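Local coordinates for aclacinomycin oxidoreductase (AknOx) (Streptomyces galilaeus, PDB 2IPI), which oxidises the terminal sugar of aclacinomycin N, giving aclacinomycin A and then aclacinomycin Y, with bicovalently bound FAD and molecular oxygen, at residues G161-G164 with P165-R169; T409-T413 with A414-S418. All coordinates share one frame; numbering follows the deposited sequence.

Interaction 1 of 2, residues G161-G164 with P165-R169. With FAD (flavin-adenine dinucleotide), chain F.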
ATOM      1  N   GLY A 161       3.176   5.743   0.314  1.00 19.16           N
ATOM      2  CA  GLY A 161       2.196   6.041   1.307  1.00 16.11           C
ATOM      3  C   GLY A 161       1.316   4.925   1.787  1.00 14.03           C
ATOM      4  O   GLY A 161       0.147   5.215   2.049  1.00 21.93           O
ATOM      5  N   GLY A 162       1.868   3.730   1.882  1.00 16.08           N
ATOM      6  CA  GLY A 162       1.218   2.593   2.494  1.00 18.55           C
ATOM      7  C   GLY A 162       0.478   3.041   3.756  1.00 18.17           C
ATOM      8  O   GLY A 162       0.990   3.862   4.526  1.00 23.23           O
ATOM      9  N   TYR A 163      -0.726   2.535   3.916  1.00 16.51           N
ATOM     10  CA  TYR A 163      -1.657   2.871   4.974  1.00 16.15           C
ATOM     11  C   TYR A 163      -2.030   1.581   5.696  1.00 14.48           C
ATOM     12  O   TYR A 163      -1.810   0.478   5.199  1.00 10.55           O
ATOM     13  CB  TYR A 163      -2.901   3.541   4.376  1.00 18.33           C
ATOM     14  CG  TYR A 163      -3.949   2.543   3.932  1.00 23.74           C
ATOM     15  CD1 TYR A 163      -5.080   2.322   4.713  1.00 24.34           C
ATOM     16  CD2 TYR A 163      -3.823   1.817   2.756  1.00 26.94           C
ATOM     17  CE1 TYR A 163      -6.041   1.411   4.320  1.00 28.30           C
ATOM     18  CE2 TYR A 163      -4.779   0.901   2.356  1.00 26.63           C
ATOM     19  CZ  TYR A 163      -5.890   0.707   3.147  1.00 26.73           C
ATOM     20  OH  TYR A 163      -6.854  -0.191   2.765  1.00 22.54           O
ATOM     21  N   GLY A 164      -2.640   1.716   6.868  1.00 15.23           N
ATOM     22  CA  GLY A 164      -3.067   0.511   7.577  1.00 12.84           C
ATOM     23  C   GLY A 164      -4.196   0.792   8.539  1.00 12.68           C
ATOM     24  O   GLY A 164      -4.915   1.769   8.339  1.00 13.81           O
ATOM     25  N   PRO A 165      -4.328  -0.077   9.527  1.00 11.55           N
ATOM     26  CA  PRO A 165      -5.416  -0.027  10.510  1.00  9.16           C
ATOM     27  C   PRO A 165      -5.446   1.225  11.370  1.00 10.70           C
ATOM     28  O   PRO A 165      -6.486   1.659  11.886  1.00 13.43           O
ATOM     29  CB  PRO A 165      -5.105  -1.252  11.387  1.00 11.47           C
ATOM     30  CG  PRO A 165      -4.346  -2.172  10.482  1.00 11.79           C
ATOM     31  CD  PRO A 165      -3.419  -1.226   9.747  1.00 11.90           C
ATOM     32  N   LEU A 166      -4.293   1.877  11.557  1.00 14.23           N
ATOM     33  CA  LEU A 166      -4.311   3.103  12.363  1.00 15.76           C
ATOM     34  C   LEU A 166      -4.372   4.351  11.509  1.00 15.06           C
ATOM     35  O   LEU A 166      -4.286   5.464  12.035  1.00 13.17           O
ATOM     36  CB  LEU A 166      -3.106   3.142  13.318  1.00 15.23           C
ATOM     37  CG  LEU A 166      -3.018   2.025  14.353  1.00 16.70           C
ATOM     38  CD1 LEU A 166      -1.737   2.088  15.176  1.00 16.20           C
ATOM     39  CD2 LEU A 166      -4.211   2.026  15.296  1.00 16.28           C
ATOM     40  N   SER A 167      -4.543   4.242  10.179  1.00 16.00           N
ATOM     41  CA  SER A 167      -4.545   5.508   9.419  1.00 11.02           C
ATOM     42  C   SER A 167      -5.690   6.439   9.822  1.00 13.24           C
ATOM     43  O   SER A 167      -5.493   7.642   9.999  1.00 13.51           O
ATOM     44  CB  SER A 167      -4.612   5.253   7.915  1.00  4.85           C
ATOM     45  OG  SER A 167      -3.537   4.408   7.528  1.00 10.30           O
ATOM     46  N   ARG A 168      -6.881   5.869   9.970  1.00 15.36           N
ATOM     47  CA  ARG A 168      -8.050   6.603  10.411  1.00 14.56           C
ATOM     48  C   ARG A 168      -7.769   7.524  11.602  1.00  6.83           C
ATOM     49  O   ARG A 168      -8.288   8.633  11.614  1.00  2.28           O
ATOM     50  CB  ARG A 168      -9.186   5.638  10.817  1.00 12.53           C
ATOM     51  CG  ARG A 168     -10.077   5.287   9.633  1.00 16.00           C
ATOM     52  CD  ARG A 168     -11.549   5.368  10.002  1.00 18.66           C
ATOM     53  NE  ARG A 168     -12.095   4.128  10.499  1.00 20.50           N
ATOM     54  CZ  ARG A 168     -13.276   3.972  11.086  1.00 23.32           C
ATOM     55  NH1 ARG A 168     -14.115   4.988  11.289  1.00 20.19           N
ATOM     56  NH2 ARG A 168     -13.624   2.750  11.484  1.00 30.98           N
ATOM     57  N   ARG A 169      -6.948   7.024  12.512  1.00 12.96           N
ATOM     58  CA  ARG A 169      -6.561   7.582  13.807  1.00 12.91           C
ATOM     59  C   ARG A 169      -5.392   8.578  13.684  1.00 10.70           C
ATOM     60  O   ARG A 169      -5.441   9.659  14.285  1.00 11.72           O
ATOM     61  CB  ARG A 169      -6.219   6.509  14.847  1.00 13.62           C
ATOM     62  CG  ARG A 169      -4.814   5.948  14.945  1.00 16.24           C
ATOM     63  CD  ARG A 169      -4.505   5.178  16.211  1.00 19.94           C
ATOM     64  NE  ARG A 169      -4.149   6.013  17.340  1.00 21.66           N
ATOM     65  CZ  ARG A 169      -3.054   5.923  18.101  1.00 21.74           C
ATOM     66  NH1 ARG A 169      -2.147   5.002  17.873  1.00 19.07           N
ATOM     67  NH2 ARG A 169      -2.882   6.776  19.108  1.00 18.39           N
TER
HETATM   68  PA  FAD F 801       9.328  -4.197  -3.592  1.00 11.55           P
HETATM   69  O1A FAD F 801       8.952  -5.020  -4.674  1.00 11.21           O
HETATM   70  O2A FAD F 801      10.701  -4.467  -3.167  1.00  7.64           O
HETATM   71  O5B FAD F 801       9.152  -2.675  -3.949  1.00 10.01           O
HETATM   72  C5B FAD F 801       8.009  -2.173  -4.512  1.00 14.06           C
HETATM   73  C4B FAD F 801       8.321  -0.907  -5.306  1.00 16.68           C
HETATM   74  O4B FAD F 801       9.155  -0.081  -4.542  1.00 14.10           O
HETATM   75  C3B FAD F 801       9.144  -1.227  -6.568  1.00 14.70           C
HETATM   76  O3B FAD F 801       8.939  -0.269  -7.542  1.00  8.81           O
HETATM   77  C2B FAD F 801      10.578  -1.119  -6.081  1.00 12.35           C
HETATM   78  O2B FAD F 801      11.535  -0.869  -7.075  1.00 12.54           O
HETATM   79  C1B FAD F 801      10.424   0.010  -5.086  1.00 14.94           C
HETATM   80  N9A FAD F 801      11.496   0.058  -4.071  1.00 15.63           N
HETATM   81  C8A FAD F 801      11.894  -0.939  -3.271  1.00 15.48           C
HETATM   82  N7A FAD F 801      12.868  -0.528  -2.472  1.00 16.20           N
HETATM   83  C5A FAD F 801      13.116   0.744  -2.783  1.00 15.46           C
HETATM   84  C6A FAD F 801      14.014   1.679  -2.284  1.00 17.19           C
HETATM   85  N6A FAD F 801      14.752   1.350  -1.294  1.00 17.31           N
HETATM   86  N1A FAD F 801      14.025   2.905  -2.781  1.00 11.54           N
HETATM   87  C2A FAD F 801      13.168   3.215  -3.725  1.00 13.98           C
HETATM   88  N3A FAD F 801      12.290   2.359  -4.214  1.00 13.08           N
HETATM   89  C4A FAD F 801      12.265   1.138  -3.771  1.00 14.49           C
HETATM   90  N1  FAD F 801      -0.015  -1.526   1.118  1.00  9.87           N
HETATM   91  C2  FAD F 801      -0.674  -0.649   1.947  1.00 10.62           C
HETATM   92  O2  FAD F 801      -0.684   0.493   1.788  1.00 10.03           O
HETATM   93  N3  FAD F 801      -1.352  -1.167   3.017  1.00 16.41           N
HETATM   94  C4  FAD F 801      -1.385  -2.524   3.283  1.00 15.80           C
HETATM   95  O4  FAD F 801      -1.916  -2.911   4.286  1.00 12.33           O
HETATM   96  C4X FAD F 801      -0.696  -3.402   2.443  1.00 13.96           C
HETATM   97  N5  FAD F 801      -0.715  -4.751   2.639  1.00 11.27           N
HETATM   98  C5X FAD F 801       0.010  -5.597   1.863  1.00 16.55           C
HETATM   99  C6  FAD F 801       0.047  -6.965   2.143  1.00 17.34           C
HETATM  100  C7  FAD F 801       0.736  -7.804   1.317  1.00 15.81           C
HETATM  101  C7M FAD F 801       0.828  -9.233   1.739  1.00 19.65           C
HETATM  102  C8  FAD F 801       1.486  -7.301   0.249  1.00 11.78           C
HETATM  103  C8M FAD F 801       2.483  -8.198  -0.450  1.00 12.90           C
HETATM  104  C9  FAD F 801       1.438  -5.945   0.018  1.00 12.54           C
HETATM  105  C9A FAD F 801       0.693  -5.075   0.774  1.00 16.42           C
HETATM  106  N10 FAD F 801       0.650  -3.722   0.500  1.00 15.52           N
HETATM  107  C10 FAD F 801      -0.001  -2.882   1.354  1.00 14.43           C
HETATM  108  C1' FAD F 801       0.856  -3.201  -0.885  1.00 12.76           C
HETATM  109  C2' FAD F 801       2.295  -2.834  -1.254  1.00 16.61           C
HETATM  110  O2' FAD F 801       2.987  -3.685  -2.107  1.00 13.13           O
HETATM  111  C3' FAD F 801       3.180  -2.525  -0.070  1.00 20.06           C
HETATM  112  O3' FAD F 801       2.642  -1.521   0.734  1.00 16.21           O
HETATM  113  C4' FAD F 801       4.580  -2.263  -0.703  1.00 24.00           C
HETATM  114  O4' FAD F 801       4.572  -1.888  -2.021  1.00 21.15           O
HETATM  115  C5' FAD F 801       5.645  -3.331  -0.625  1.00 18.92           C
HETATM  116  O5' FAD F 801       6.875  -2.818  -1.014  1.00 15.33           O
HETATM  117  P   FAD F 801       8.073  -3.820  -1.014  1.00 10.80           P
HETATM  118  O1P FAD F 801       9.264  -3.185  -0.578  1.00  8.88           O
HETATM  119  O2P FAD F 801       7.708  -4.917  -0.228  1.00 17.11           O
HETATM  120  O3P FAD F 801       8.220  -4.408  -2.475  1.00  9.43           O
HETATM  121  O   HOH W   1      -7.735   3.084   9.757  1.00  9.43           O
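Two hydrogen bonds tie G164 to S167 across the turn that starts helix 167-170. G164 N gives its proton to S167 OG at 2.9 Å with an N-H...O angle of 161°, and S167 N returns a bond to G164 O at 3.1 Å. The second closes a type I beta turn; its donor stands above the carbonyl plane, 58° out of it. With S167 chi1 at -56°, OG lies beside its own backbone N and is directed back to the G164 amide. L166 takes the N-cap position. At the other end of the segment G161, with positive phi, is the C-prime residue of the Schellman motif that ends helix 154-157.

Van der Waals contact is slight: the S167 hydroxyl oxygen OG comes to 3.3 Å from Y163 CB and lies at the edge of the Y163 ring, near its plane.

One water bridges the turn: it accepts from R168 N at 2.9 Å and gives only weak bonds to the carbonyls of G164 and P165.

Cofactor bonds use the Y163 backbone. Y163 N donates to FAD O2 at 2.9 Å and Y163 O accepts from FAD N3 at 2.8 Å, a paired grip on the pyrimidine edge of the flavin. G162 CA packs close to FAD O2.

The Y163 ring stacks edge-to-face with Y399 and touches Y397 and Y469, the two catalytic proton acceptors, and also the bound aclacinomycin-type ligand. A backbone clamp on flavin O2 and N3, followed by a type I turn leading into the short helix 167-170, thus forms part of the active site in this PCMH-type FAD-binding domain.

Interaction 2 of 2, residues T409-T413 with A414-S418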
ATOM      1  N   THR A 409      -2.509  18.942  -1.518  1.00 13.07           N
ATOM      2  CA  THR A 409      -1.247  19.431  -2.008  1.00 16.13           C
ATOM      3  C   THR A 409      -0.142  19.416  -0.959  1.00 17.75           C
ATOM      4  O   THR A 409       0.934  19.887  -1.300  1.00 20.06           O
ATOM      5  CB  THR A 409      -1.440  20.890  -2.478  1.00 19.39           C
ATOM      6  OG1 THR A 409      -0.197  21.422  -2.945  1.00 29.02           O
ATOM      7  CG2 THR A 409      -1.874  21.743  -1.292  1.00 10.65           C
ATOM      8  N   ALA A 410      -0.368  18.947   0.261  1.00 15.76           N
ATOM      9  CA  ALA A 410       0.596  19.105   1.338  1.00 14.86           C
ATOM     10  C   ALA A 410       1.587  17.954   1.373  1.00 17.39           C
ATOM     11  O   ALA A 410       2.657  18.089   1.976  1.00 19.23           O
ATOM     12  CB  ALA A 410      -0.107  19.216   2.685  1.00 16.47           C
ATOM     13  N   THR A 411       1.269  16.879   0.676  1.00 15.76           N
ATOM     14  CA  THR A 411       2.097  15.685   0.509  1.00 16.10           C
ATOM     15  C   THR A 411       2.016  15.202  -0.927  1.00  9.96           C
ATOM     16  O   THR A 411       1.281  15.865  -1.670  1.00 11.30           O
ATOM     17  CB  THR A 411       1.559  14.657   1.525  1.00 19.66           C
ATOM     18  OG1 THR A 411       2.496  13.663   1.904  1.00 35.87           O
ATOM     19  CG2 THR A 411       0.399  13.950   0.872  1.00 14.37           C
ATOM     20  N   ALA A 412       2.666  14.143  -1.370  1.00  7.00           N
ATOM     21  CA  ALA A 412       2.536  13.563  -2.694  1.00 12.69           C
ATOM     22  C   ALA A 412       1.559  12.383  -2.671  1.00 13.81           C
ATOM     23  O   ALA A 412       1.536  11.549  -3.573  1.00 16.67           O
ATOM     24  CB  ALA A 412       3.866  13.116  -3.297  1.00 14.18           C
ATOM     25  N   THR A 413       0.787  12.324  -1.597  1.00 11.29           N
ATOM     26  CA  THR A 413      -0.432  11.537  -1.518  1.00 12.73           C
ATOM     27  C   THR A 413      -1.624  12.503  -1.558  1.00 14.90           C
ATOM     28  O   THR A 413      -1.964  13.142  -0.553  1.00 13.39           O
ATOM     29  CB  THR A 413      -0.579  10.652  -0.275  1.00 15.25           C
ATOM     30  OG1 THR A 413      -0.830  11.442   0.881  1.00 36.10           O
ATOM     31  CG2 THR A 413       0.706   9.903  -0.022  1.00  2.23           C
ATOM     32  N   ALA A 414      -2.186  12.576  -2.759  1.00 11.90           N
ATOM     33  CA  ALA A 414      -3.215  13.566  -3.043  1.00 14.29           C
ATOM     34  C   ALA A 414      -4.574  13.190  -2.478  1.00 13.23           C
ATOM     35  O   ALA A 414      -5.327  14.050  -2.025  1.00 16.88           O
ATOM     36  CB  ALA A 414      -3.328  13.765  -4.551  1.00 17.11           C
ATOM     37  N   GLN A 415      -4.901  11.910  -2.505  1.00 14.70           N
ATOM     38  CA  GLN A 415      -6.261  11.486  -2.169  1.00 14.66           C
ATOM     39  C   GLN A 415      -6.607  11.778  -0.722  1.00 13.76           C
ATOM     40  O   GLN A 415      -6.439  10.952   0.159  1.00 11.67           O
ATOM     41  CB  GLN A 415      -6.398   9.993  -2.488  1.00 15.36           C
ATOM     42  CG  GLN A 415      -6.395   9.703  -3.981  1.00 17.14           C
ATOM     43  CD  GLN A 415      -5.022   9.420  -4.552  1.00 20.81           C
ATOM     44  OE1 GLN A 415      -4.874   9.152  -5.755  1.00 21.23           O
ATOM     45  NE2 GLN A 415      -3.986   9.455  -3.710  1.00 12.90           N
ATOM     46  N   ARG A 416      -7.103  12.988  -0.449  1.00 14.15           N
ATOM     47  CA  ARG A 416      -7.396  13.343   0.939  1.00 16.56           C
ATOM     48  C   ARG A 416      -8.868  13.629   1.175  1.00 12.48           C
ATOM     49  O   ARG A 416      -9.201  14.454   2.023  1.00 10.88           O
ATOM     50  CB  ARG A 416      -6.520  14.536   1.362  1.00 13.46           C
ATOM     51  CG  ARG A 416      -5.035  14.212   1.247  1.00 10.37           C
ATOM     52  CD  ARG A 416      -4.556  13.187   2.273  1.00  9.03           C
ATOM     53  NE  ARG A 416      -3.090  13.147   2.284  1.00 14.04           N
ATOM     54  CZ  ARG A 416      -2.353  12.837   3.350  1.00 14.78           C
ATOM     55  NH1 ARG A 416      -2.942  12.536   4.494  1.00 12.41           N
ATOM     56  NH2 ARG A 416      -1.024  12.835   3.249  1.00 13.47           N
ATOM     57  N   ASP A 417      -9.784  12.959   0.472  1.00 11.17           N
ATOM     58  CA  ASP A 417     -11.210  13.186   0.801  1.00 11.65           C
ATOM     59  C   ASP A 417     -12.012  11.975   0.310  1.00 13.02           C
ATOM     60  O   ASP A 417     -13.026  12.135  -0.361  1.00 15.64           O
ATOM     61  CB  ASP A 417     -11.726  14.491   0.233  1.00 16.77           C
ATOM     62  CG  ASP A 417     -13.162  14.855   0.533  1.00 16.65           C
ATOM     63  OD1 ASP A 417     -13.913  15.204  -0.405  1.00 21.53           O
ATOM     64  OD2 ASP A 417     -13.615  14.805   1.697  1.00 16.66           O
ATOM     65  N   SER A 418     -11.500  10.803   0.679  1.00  9.40           N
ATOM     66  CA  SER A 418     -12.142   9.528   0.408  1.00 10.92           C
ATOM     67  C   SER A 418     -12.602   8.873   1.714  1.00 15.77           C
ATOM     68  O   SER A 418     -12.021   9.107   2.777  1.00 16.72           O
ATOM     69  CB  SER A 418     -11.225   8.591  -0.373  1.00 12.69           C
ATOM     70  OG  SER A 418     -11.014   9.094  -1.689  1.00 13.22           O
TER
HETATM   71  O   HOH W   2      -1.412  10.614  -4.713  1.00  6.55           O
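The R416 guanidinium meets two threonine side chains. T411 OG1 lies at its edge, in plane, 3.9 Å from R416 NH2, whereas T413 OG1 approaches obliquely, in a position that is doubtful because the atom is crowded in the model. The bend of the R416 chain at chi2 (-69°) brings the guanidinium back to T411 and T413, and the R416 side chain crosses that of T411 at about a right angle.

R416 NE donates to T413 O at 3.1 Å with an N-H...O angle of 158°, though the position of that oxygen is less certain. The stronger polar partners lie outside residues 409-418: R416 NH1 forms a salt bridge with D175 and a hydrogen bond with V403 O, and T411 OG1 is hydrogen-bonded to T212 OG1. V403 belongs to the same loop; D175 and T212 do not.

A water bridges the backbone, accepting from A414 N at 2.9 Å and donating to A412 O at 3.3 Å. Q415, at the centre of an inverse gamma turn, has a buried N without a partner in the model.

This loop joins strands 391-398 and 420-428, neighbours in the seven-stranded antiparallel sheet. Q415 and S418 rest on Y367 of strand 360-368, while D175 ties R416 to the segment just ahead of strand 177-185 in the five-stranded sheet.

Overall arrangement
The chain passes through interaction 1 (161-169) first and reaches interaction 2 (409-418) some 240 residues later, yet their centres are 13 Å apart and their nearest atoms about 4 Å, without touching. Interaction 1 runs from the loop after helix 154-157 into helix 167-170, in the FAD-binding domain; interaction 2 lies in the loop between strands 391-398 and 420-428 of the seven-stranded sheet. That strand and loop also border interaction 1: Y397 meets Y163, and K402 is backbone hydrogen-bonded to R168. Through Y163, which contacts FAD and Y397, interaction 1 contributes directly to the flavin site, whereas the T413 side chain is about 10 Å from FAD, with no contact to it.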